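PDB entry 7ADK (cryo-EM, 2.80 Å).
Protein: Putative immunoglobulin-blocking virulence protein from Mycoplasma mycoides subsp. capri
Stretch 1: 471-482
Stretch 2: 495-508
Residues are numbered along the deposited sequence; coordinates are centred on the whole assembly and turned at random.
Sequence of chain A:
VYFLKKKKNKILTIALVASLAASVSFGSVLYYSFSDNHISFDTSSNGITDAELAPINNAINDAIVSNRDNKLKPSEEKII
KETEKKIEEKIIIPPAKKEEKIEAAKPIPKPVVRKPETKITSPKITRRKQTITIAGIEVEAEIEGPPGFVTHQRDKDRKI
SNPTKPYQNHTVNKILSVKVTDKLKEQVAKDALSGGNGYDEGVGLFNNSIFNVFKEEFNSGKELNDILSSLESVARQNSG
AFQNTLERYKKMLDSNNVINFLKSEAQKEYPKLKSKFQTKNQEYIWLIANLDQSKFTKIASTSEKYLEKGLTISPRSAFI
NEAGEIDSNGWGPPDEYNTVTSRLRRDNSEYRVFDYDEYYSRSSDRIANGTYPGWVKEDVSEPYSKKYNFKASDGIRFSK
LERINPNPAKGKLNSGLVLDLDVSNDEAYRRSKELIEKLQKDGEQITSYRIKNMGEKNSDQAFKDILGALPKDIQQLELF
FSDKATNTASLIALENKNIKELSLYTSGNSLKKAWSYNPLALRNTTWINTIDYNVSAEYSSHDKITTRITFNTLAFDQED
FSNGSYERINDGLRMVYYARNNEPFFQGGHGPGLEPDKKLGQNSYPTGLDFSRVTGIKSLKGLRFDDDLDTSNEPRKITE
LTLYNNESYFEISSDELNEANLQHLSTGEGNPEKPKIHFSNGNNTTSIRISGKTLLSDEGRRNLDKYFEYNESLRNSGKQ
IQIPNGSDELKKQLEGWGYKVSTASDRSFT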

ATOM      1  N   PRO A 471      -1.838  11.738 -36.906  1.00 78.51           N
ATOM      2  CA  PRO A 471      -2.572  11.581 -38.163  1.00 78.51           C
ATOM      3  C   PRO A 471      -3.939  10.893 -38.022  1.00 78.51           C
ATOM      4  O   PRO A 471      -4.146  10.069 -37.141  1.00 78.51           O
ATOM      5  CB  PRO A 471      -1.657  10.773 -39.074  1.00 78.51           C
ATOM      6  CG  PRO A 471      -0.260  11.028 -38.535  1.00 78.51           C
ATOM      7  CD  PRO A 471      -0.481  11.240 -37.045  1.00 78.51           C
ATOM      8  N   LYS A 472      -4.873  11.179 -38.935  1.00 79.92           N
ATOM      9  CA  LYS A 472      -6.194  10.517 -39.001  1.00 79.92           C
ATOM     10  C   LYS A 472      -6.116   9.029 -39.382  1.00 79.92           C
ATOM     11  O   LYS A 472      -7.071   8.277 -39.207  1.00 79.92           O
ATOM     12  CB  LYS A 472      -7.092  11.327 -39.952  1.00 79.92           C
ATOM     13  CG  LYS A 472      -8.574  10.966 -39.794  1.00 79.92           C
ATOM     14  CD  LYS A 472      -9.568  11.882 -40.514  1.00 79.92           C
ATOM     15  CE  LYS A 472      -9.436  11.838 -42.036  1.00 79.92           C
ATOM     16  NZ  LYS A 472     -10.675  12.163 -42.721  1.00 79.92           N
ATOM     17  N   ASP A 473      -4.972   8.624 -39.915  1.00 80.06           N
ATOM     18  CA  ASP A 473      -4.644   7.312 -40.456  1.00 80.06           C
ATOM     19  C   ASP A 473      -3.238   6.878 -39.999  1.00 80.06           C
ATOM     20  O   ASP A 473      -2.230   7.418 -40.438  1.00 80.06           O
ATOM     21  CB  ASP A 473      -4.775   7.356 -41.985  1.00 80.06           C
ATOM     22  CG  ASP A 473      -4.295   8.628 -42.707  1.00 80.06           C
ATOM     23  OD1 ASP A 473      -4.646   8.797 -43.871  1.00 80.06           O
ATOM     24  OD2 ASP A 473      -3.580   9.483 -42.156  1.00 80.06           O
ATOM     25  N   ILE A 474      -3.155   5.913 -39.090  1.00 76.35           N
ATOM     26  CA  ILE A 474      -1.932   5.498 -38.381  1.00 76.35           C
ATOM     27  C   ILE A 474      -1.715   3.990 -38.515  1.00 76.35           C
ATOM     28  O   ILE A 474      -2.621   3.213 -38.251  1.00 76.35           O
ATOM     29  CB  ILE A 474      -2.004   5.868 -36.882  1.00 76.35           C
ATOM     30  CG1 ILE A 474      -2.296   7.356 -36.660  1.00 76.35           C
ATOM     31  CG2 ILE A 474      -0.737   5.452 -36.147  1.00 76.35           C
ATOM     32  CD1 ILE A 474      -2.455   7.734 -35.195  1.00 76.35           C
ATOM     33  N   GLN A 475      -0.500   3.555 -38.837  1.00 73.93           N
ATOM     34  CA  GLN A 475      -0.149   2.133 -38.870  1.00 73.93           C
ATOM     35  C   GLN A 475      -0.188   1.495 -37.465  1.00 73.93           C
ATOM     36  O   GLN A 475      -1.003   0.612 -37.217  1.00 73.93           O
ATOM     37  CB  GLN A 475       1.201   1.942 -39.566  1.00 73.93           C
ATOM     38  CG  GLN A 475       1.173   2.048 -41.091  1.00 73.93           C
ATOM     39  CD  GLN A 475       0.574   0.844 -41.808  1.00 73.93           C
ATOM     40  OE1 GLN A 475       0.113  -0.124 -41.225  1.00 73.93           O
ATOM     41  NE2 GLN A 475       0.603   0.849 -43.113  1.00 73.93           N
ATOM     42  N   GLN A 476       0.636   1.976 -36.529  1.00 66.37           N
ATOM     43  CA  GLN A 476       0.737   1.488 -35.151  1.00 66.37           C
ATOM     44  C   GLN A 476       0.748   2.623 -34.127  1.00 66.37           C
ATOM     45  O   GLN A 476       1.351   3.671 -34.349  1.00 66.37           O
ATOM     46  CB  GLN A 476       1.972   0.585 -35.041  1.00 66.37           C
ATOM     47  CG  GLN A 476       2.540   0.351 -33.648  1.00 66.37           C
ATOM     48  CD  GLN A 476       3.536  -0.802 -33.612  1.00 66.37           C
ATOM     49  OE1 GLN A 476       3.224  -1.950 -33.846  1.00 66.37           O
ATOM     50  NE2 GLN A 476       4.783  -0.546 -33.344  1.00 66.37           N
ATOM     51  N   LEU A 477       0.117   2.387 -32.977  1.00 62.57           N
ATOM     52  CA  LEU A 477       0.226   3.215 -31.784  1.00 62.57           C
ATOM     53  C   LEU A 477       0.514   2.322 -30.580  1.00 62.57           C
ATOM     54  O   LEU A 477      -0.324   1.496 -30.237  1.00 62.57           O
ATOM     55  CB  LEU A 477      -1.076   4.022 -31.633  1.00 62.57           C
ATOM     56  CG  LEU A 477      -1.078   5.015 -30.466  1.00 62.57           C
ATOM     57  CD1 LEU A 477      -0.086   6.150 -30.675  1.00 62.57           C
ATOM     58  CD2 LEU A 477      -2.458   5.613 -30.307  1.00 62.57           C
ATOM     59  N   GLU A 478       1.664   2.483 -29.930  1.00 59.00           N
ATOM     60  CA  GLU A 478       1.966   1.843 -28.648  1.00 59.00           C
ATOM     61  C   GLU A 478       1.871   2.895 -27.541  1.00 59.00           C
ATOM     62  O   GLU A 478       2.600   3.886 -27.551  1.00 59.00           O
ATOM     63  CB  GLU A 478       3.355   1.176 -28.635  1.00 59.00           C
ATOM     64  CG  GLU A 478       3.531   0.007 -29.613  1.00 59.00           C
ATOM     65  CD  GLU A 478       4.932  -0.641 -29.628  1.00 59.00           C
ATOM     66  OE1 GLU A 478       5.789  -0.297 -28.794  1.00 59.00           O
ATOM     67  OE2 GLU A 478       5.199  -1.525 -30.469  1.00 59.00           O
ATOM     68  N   LEU A 479       0.982   2.683 -26.574  1.00 56.70           N
ATOM     69  CA  LEU A 479       0.820   3.531 -25.398  1.00 56.70           C
ATOM     70  C   LEU A 479       1.256   2.739 -24.170  1.00 56.70           C
ATOM     71  O   LEU A 479       0.669   1.698 -23.892  1.00 56.70           O
ATOM     72  CB  LEU A 479      -0.647   3.977 -25.266  1.00 56.70           C
ATOM     73  CG  LEU A 479      -1.256   4.716 -26.466  1.00 56.70           C
ATOM     74  CD1 LEU A 479      -2.712   5.064 -26.186  1.00 56.70           C
ATOM     75  CD2 LEU A 479      -0.515   5.995 -26.805  1.00 56.70           C
ATOM     76  N   PHE A 480       2.265   3.218 -23.443  1.00 53.29           N
ATOM     77  CA  PHE A 480       2.725   2.613 -22.196  1.00 53.29           C
ATOM     78  C   PHE A 480       2.247   3.435 -20.998  1.00 53.29           C
ATOM     79  O   PHE A 480       2.870   4.433 -20.626  1.00 53.29           O
ATOM     80  CB  PHE A 480       4.244   2.444 -22.190  1.00 53.29           C
ATOM     81  CG  PHE A 480       4.801   1.605 -23.313  1.00 53.29           C
ATOM     82  CD1 PHE A 480       4.985   2.144 -24.600  1.00 53.29           C
ATOM     83  CD2 PHE A 480       5.123   0.263 -23.066  1.00 53.29           C
ATOM     84  CE1 PHE A 480       5.447   1.333 -25.645  1.00 53.29           C
ATOM     85  CE2 PHE A 480       5.579  -0.546 -24.113  1.00 53.29           C
ATOM     86  CZ  PHE A 480       5.725  -0.016 -25.399  1.00 53.29           C
ATOM     87  N   PHE A 481       1.125   3.032 -20.411  1.00 53.26           N
ATOM     88  CA  PHE A 481       0.518   3.689 -19.263  1.00 53.26           C
ATOM     89  C   PHE A 481       1.187   3.293 -17.951  1.00 53.26           C
ATOM     90  O   PHE A 481       1.560   2.142 -17.743  1.00 53.26           O
ATOM     91  CB  PHE A 481      -0.968   3.364 -19.223  1.00 53.26           C
ATOM     92  CG  PHE A 481      -1.782   3.970 -20.340  1.00 53.26           C
ATOM     93  CD1 PHE A 481      -2.175   5.314 -20.276  1.00 53.26           C
ATOM     94  CD2 PHE A 481      -2.186   3.183 -21.425  1.00 53.26           C
ATOM     95  CE1 PHE A 481      -2.983   5.865 -21.278  1.00 53.26           C
ATOM     96  CE2 PHE A 481      -2.988   3.736 -22.430  1.00 53.26           C
ATOM     97  CZ  PHE A 481      -3.403   5.069 -22.350  1.00 53.26           C
ATOM     98  N   SER A 482       1.300   4.232 -17.023  1.00 58.66           N
ATOM     99  CA  SER A 482       1.760   3.947 -15.671  1.00 58.66           C
ATOM    100  C   SER A 482       0.611   3.441 -14.785  1.00 58.66           C
ATOM    101  O   SER A 482      -0.474   4.010 -14.791  1.00 58.66           O
ATOM    102  CB  SER A 482       2.401   5.220 -15.135  1.00 58.66           C
ATOM    103  OG  SER A 482       3.143   4.961 -13.978  1.00 58.66           O
ATOM    104  N   GLU A 495     -11.508   9.233 -35.848  1.00 75.29           N
ATOM    105  CA  GLU A 495     -10.415   9.017 -36.792  1.00 75.29           C
ATOM    106  C   GLU A 495     -10.845   8.121 -37.974  1.00 75.29           C
ATOM    107  O   GLU A 495     -11.962   7.600 -37.995  1.00 75.29           O
ATOM    108  CB  GLU A 495      -9.201   8.492 -36.008  1.00 75.29           C
ATOM    109  CG  GLU A 495      -8.758   9.506 -34.945  1.00 75.29           C
ATOM    110  CD  GLU A 495      -7.305   9.375 -34.494  1.00 75.29           C
ATOM    111  OE1 GLU A 495      -6.789   8.243 -34.386  1.00 75.29           O
ATOM    112  OE2 GLU A 495      -6.673  10.414 -34.222  1.00 75.29           O
ATOM    113  N   ASN A 496      -9.984   7.917 -38.978  1.00 82.96           N
ATOM    114  CA  ASN A 496     -10.222   6.913 -40.018  1.00 82.96           C
ATOM    115  C   ASN A 496      -9.664   5.542 -39.625  1.00 82.96           C
ATOM    116  O   ASN A 496     -10.361   4.555 -39.837  1.00 82.96           O
ATOM    117  CB  ASN A 496      -9.681   7.356 -41.386  1.00 82.96           C
ATOM    118  CG  ASN A 496     -10.653   8.249 -42.133  1.00 82.96           C
ATOM    119  OD1 ASN A 496     -11.056   9.300 -41.675  1.00 82.96           O
ATOM    120  ND2 ASN A 496     -11.073   7.866 -43.305  1.00 82.96           N
ATOM    121  N   LYS A 497      -8.425   5.437 -39.112  1.00 77.48           N
ATOM    122  CA  LYS A 497      -7.793   4.111 -38.977  1.00 77.48           C
ATOM    123  C   LYS A 497      -6.610   4.005 -38.009  1.00 77.48           C
ATOM    124  O   LYS A 497      -5.641   4.750 -38.118  1.00 77.48           O
ATOM    125  CB  LYS A 497      -7.383   3.644 -40.396  1.00 77.48           C
ATOM    126  CG  LYS A 497      -7.315   2.120 -40.578  1.00 77.48           C
ATOM    127  CD  LYS A 497      -7.751   1.654 -41.976  1.00 77.48           C
ATOM    128  CE  LYS A 497      -7.100   2.375 -43.156  1.00 77.48           C
ATOM    129  NZ  LYS A 497      -7.660   1.946 -44.456  1.00 77.48           N
ATOM    130  N   ASN A 498      -6.635   2.972 -37.166  1.00 72.46           N
ATOM    131  CA  ASN A 498      -5.442   2.273 -36.671  1.00 72.46           C
ATOM    132  C   ASN A 498      -5.330   0.973 -37.468  1.00 72.46           C
ATOM    133  O   ASN A 498      -6.188   0.098 -37.322  1.00 72.46           O
ATOM    134  CB  ASN A 498      -5.486   1.963 -35.172  1.00 72.46           C
ATOM    135  CG  ASN A 498      -5.091   3.104 -34.272  1.00 72.46           C
ATOM    136  OD1 ASN A 498      -5.699   4.155 -34.211  1.00 72.46           O
ATOM    137  ND2 ASN A 498      -4.035   2.915 -33.534  1.00 72.46           N
ATOM    138  N   ILE A 499      -4.316   0.851 -38.332  1.00 73.53           N
ATOM    139  CA  ILE A 499      -4.197  -0.191 -39.369  1.00 73.53           C
ATOM    140  C   ILE A 499      -3.751  -1.518 -38.739  1.00 73.53           C
ATOM    141  O   ILE A 499      -2.611  -1.959 -38.848  1.00 73.53           O
ATOM    142  CB  ILE A 499      -3.304   0.257 -40.563  1.00 73.53           C
ATOM    143  CG1 ILE A 499      -3.717   1.623 -41.171  1.00 73.53           C
ATOM    144  CG2 ILE A 499      -3.324  -0.796 -41.689  1.00 73.53           C
ATOM    145  CD1 ILE A 499      -2.630   2.348 -41.975  1.00 73.53           C
ATOM    146  N   LYS A 500      -4.696  -2.150 -38.049  1.00 71.16           N
ATOM    147  CA  LYS A 500      -4.557  -3.408 -37.325  1.00 71.16           C
ATOM    148  C   LYS A 500      -3.569  -3.379 -36.154  1.00 71.16           C
ATOM    149  O   LYS A 500      -2.985  -4.409 -35.824  1.00 71.16           O
ATOM    150  CB  LYS A 500      -4.343  -4.553 -38.313  1.00 71.16           C
ATOM    151  N   GLU A 501      -3.392  -2.226 -35.495  1.00 68.16           N
ATOM    152  CA  GLU A 501      -2.580  -2.161 -34.282  1.00 68.16           C
ATOM    153  C   GLU A 501      -2.930  -0.997 -33.356  1.00 68.16           C
ATOM    154  O   GLU A 501      -2.721   0.177 -33.664  1.00 68.16           O
ATOM    155  CB  GLU A 501      -1.094  -2.142 -34.632  1.00 68.16           C
ATOM    156  CG  GLU A 501      -0.156  -2.081 -33.419  1.00 68.16           C
ATOM    157  CD  GLU A 501      -0.011  -3.353 -32.581  1.00 68.16           C
ATOM    158  OE1 GLU A 501       0.595  -3.281 -31.491  1.00 68.16           O
ATOM    159  OE2 GLU A 501      -0.485  -4.422 -32.998  1.00 68.16           O
ATOM    160  N   LEU A 502      -3.368  -1.348 -32.159  1.00 59.87           N
ATOM    161  CA  LEU A 502      -3.264  -0.534 -30.961  1.00 59.87           C
ATOM    162  C   LEU A 502      -2.690  -1.418 -29.861  1.00 59.87           C
ATOM    163  O   LEU A 502      -3.244  -2.473 -29.574  1.00 59.87           O
ATOM    164  CB  LEU A 502      -4.655  -0.001 -30.613  1.00 59.87           C
ATOM    165  CG  LEU A 502      -4.740   0.811 -29.319  1.00 59.87           C
ATOM    166  CD1 LEU A 502      -4.025   2.138 -29.427  1.00 59.87           C
ATOM    167  CD2 LEU A 502      -6.196   1.082 -29.041  1.00 59.87           C
ATOM    168  N   SER A 503      -1.612  -1.000 -29.219  1.00 56.24           N
ATOM    169  CA  SER A 503      -1.045  -1.700 -28.074  1.00 56.24           C
ATOM    170  C   SER A 503      -1.236  -0.896 -26.799  1.00 56.24           C
ATOM    171  O   SER A 503      -0.707   0.201 -26.663  1.00 56.24           O
ATOM    172  CB  SER A 503       0.416  -1.978 -28.316  1.00 56.24           C
ATOM    173  OG  SER A 503       0.620  -3.244 -28.856  1.00 56.24           O
ATOM    174  N   LEU A 504      -2.015  -1.452 -25.876  1.00 50.59           N
ATOM    175  CA  LEU A 504      -2.271  -0.883 -24.558  1.00 50.59           C
ATOM    176  C   LEU A 504      -1.410  -1.649 -23.556  1.00 50.59           C
ATOM    177  O   LEU A 504      -1.726  -2.788 -23.218  1.00 50.59           O
ATOM    178  CB  LEU A 504      -3.781  -0.912 -24.246  1.00 50.59           C
ATOM    179  CG  LEU A 504      -4.687  -0.244 -25.287  1.00 50.59           C
ATOM    180  CD1 LEU A 504      -6.113  -0.183 -24.780  1.00 50.59           C
ATOM    181  CD2 LEU A 504      -4.262   1.173 -25.623  1.00 50.59           C
ATOM    182  N   TYR A 505      -0.308  -1.044 -23.132  1.00 51.42           N
ATOM    183  CA  TYR A 505       0.778  -1.673 -22.378  1.00 51.42           C
ATOM    184  C   TYR A 505       1.009  -0.965 -21.041  1.00 51.42           C
ATOM    185  O   TYR A 505       0.774   0.229 -20.919  1.00 51.42           O
ATOM    186  CB  TYR A 505       2.088  -1.633 -23.190  1.00 51.42           C
ATOM    187  CG  TYR A 505       2.244  -2.493 -24.434  1.00 51.42           C
ATOM    188  CD1 TYR A 505       1.920  -3.862 -24.415  1.00 51.42           C
ATOM    189  CD2 TYR A 505       2.868  -1.952 -25.571  1.00 51.42           C
ATOM    190  CE1 TYR A 505       2.218  -4.684 -25.518  1.00 51.42           C
ATOM    191  CE2 TYR A 505       3.207  -2.775 -26.655  1.00 51.42           C
ATOM    192  CZ  TYR A 505       2.885  -4.145 -26.634  1.00 51.42           C
ATOM    193  OH  TYR A 505       3.253  -4.930 -27.676  1.00 51.42           O
ATOM    194  N   THR A 506       1.559  -1.667 -20.057  1.00 52.42           N
ATOM    195  CA  THR A 506       2.144  -1.055 -18.847  1.00 52.42           C
ATOM    196  C   THR A 506       3.405  -1.809 -18.462  1.00 52.42           C
ATOM    197  O   THR A 506       3.563  -2.963 -18.842  1.00 52.42           O
ATOM    198  CB  THR A 506       1.231  -1.045 -17.598  1.00 52.42           C
ATOM    199  OG1 THR A 506       1.128  -2.298 -16.981  1.00 52.42           O
ATOM    200  CG2 THR A 506      -0.201  -0.661 -17.866  1.00 52.42           C
ATOM    201  N   SER A 507       4.266  -1.190 -17.658  1.00 57.18           N
ATOM    202  CA  SER A 507       5.376  -1.872 -16.979  1.00 57.18           C
ATOM    203  C   SER A 507       5.102  -2.076 -15.480  1.00 57.18           C
ATOM    204  O   SER A 507       6.026  -2.014 -14.670  1.00 57.18           O
ATOM    205  CB  SER A 507       6.705  -1.161 -17.263  1.00 57.18           C
ATOM    206  OG  SER A 507       6.924  -0.994 -18.659  1.00 57.18           O
ATOM    207  N   GLY A 508       3.831  -2.251 -15.092  1.00 60.31           N
ATOM    208  CA  GLY A 508       3.355  -2.425 -13.709  1.00 60.31           C
ATOM    209  C   GLY A 508       2.350  -3.571 -13.551  1.00 60.31           C
ATOM    210  O   GLY A 508       2.399  -4.530 -14.316  1.00 60.31           O
TER

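The two stretches pair as parallel strands, and the bonds that can be assigned between them run from main-chain amides to main-chain carbonyls. At the start, Lys472 O accepts twice, from Asn496 N (2.9 Å, 141° at the hydrogen) and from Lys497 N (3.1 Å, 152°). The ladder then alternates as parallel pairing requires: Ile474 N donates to Lys497 O (2.9 Å, 168°), and Ile474 O accepts from Ile499 N (2.9 Å).

The regular alternation then breaks. Leu477 N lies 3.7 Å from Glu501 O, and that carbonyl is instead satisfied within its own stretch by Asn498 ND2 (3.0 Å, 174°). Gln475 O and Ile499 O, 3.4 Å apart, are both acceptors and cannot bond to each other.

Pairing resumes with nearly linear bonds, Ser503 N to Leu477 O (3.0 Å, 177°) and Leu479 N to Ser503 O (3.0 Å, 174°). It continues through Tyr505 N to Leu479 O (3.0 Å, 160°) and Phe481 N to Tyr505 O (2.9 Å), where the angle falls to 143°. Tyr505 O also receives a CA-H...O contact from Phe480 CA at 3.3 Å.

Side chains add packing: Leu477 CD2 meets Leu502 CD1 at 3.9 Å, while on the other face the Phe480 and Tyr505 rings, 29° between planes, are slid apart and barely overlap. Tyr505 OH is hydrogen-bonded elsewhere in the structure.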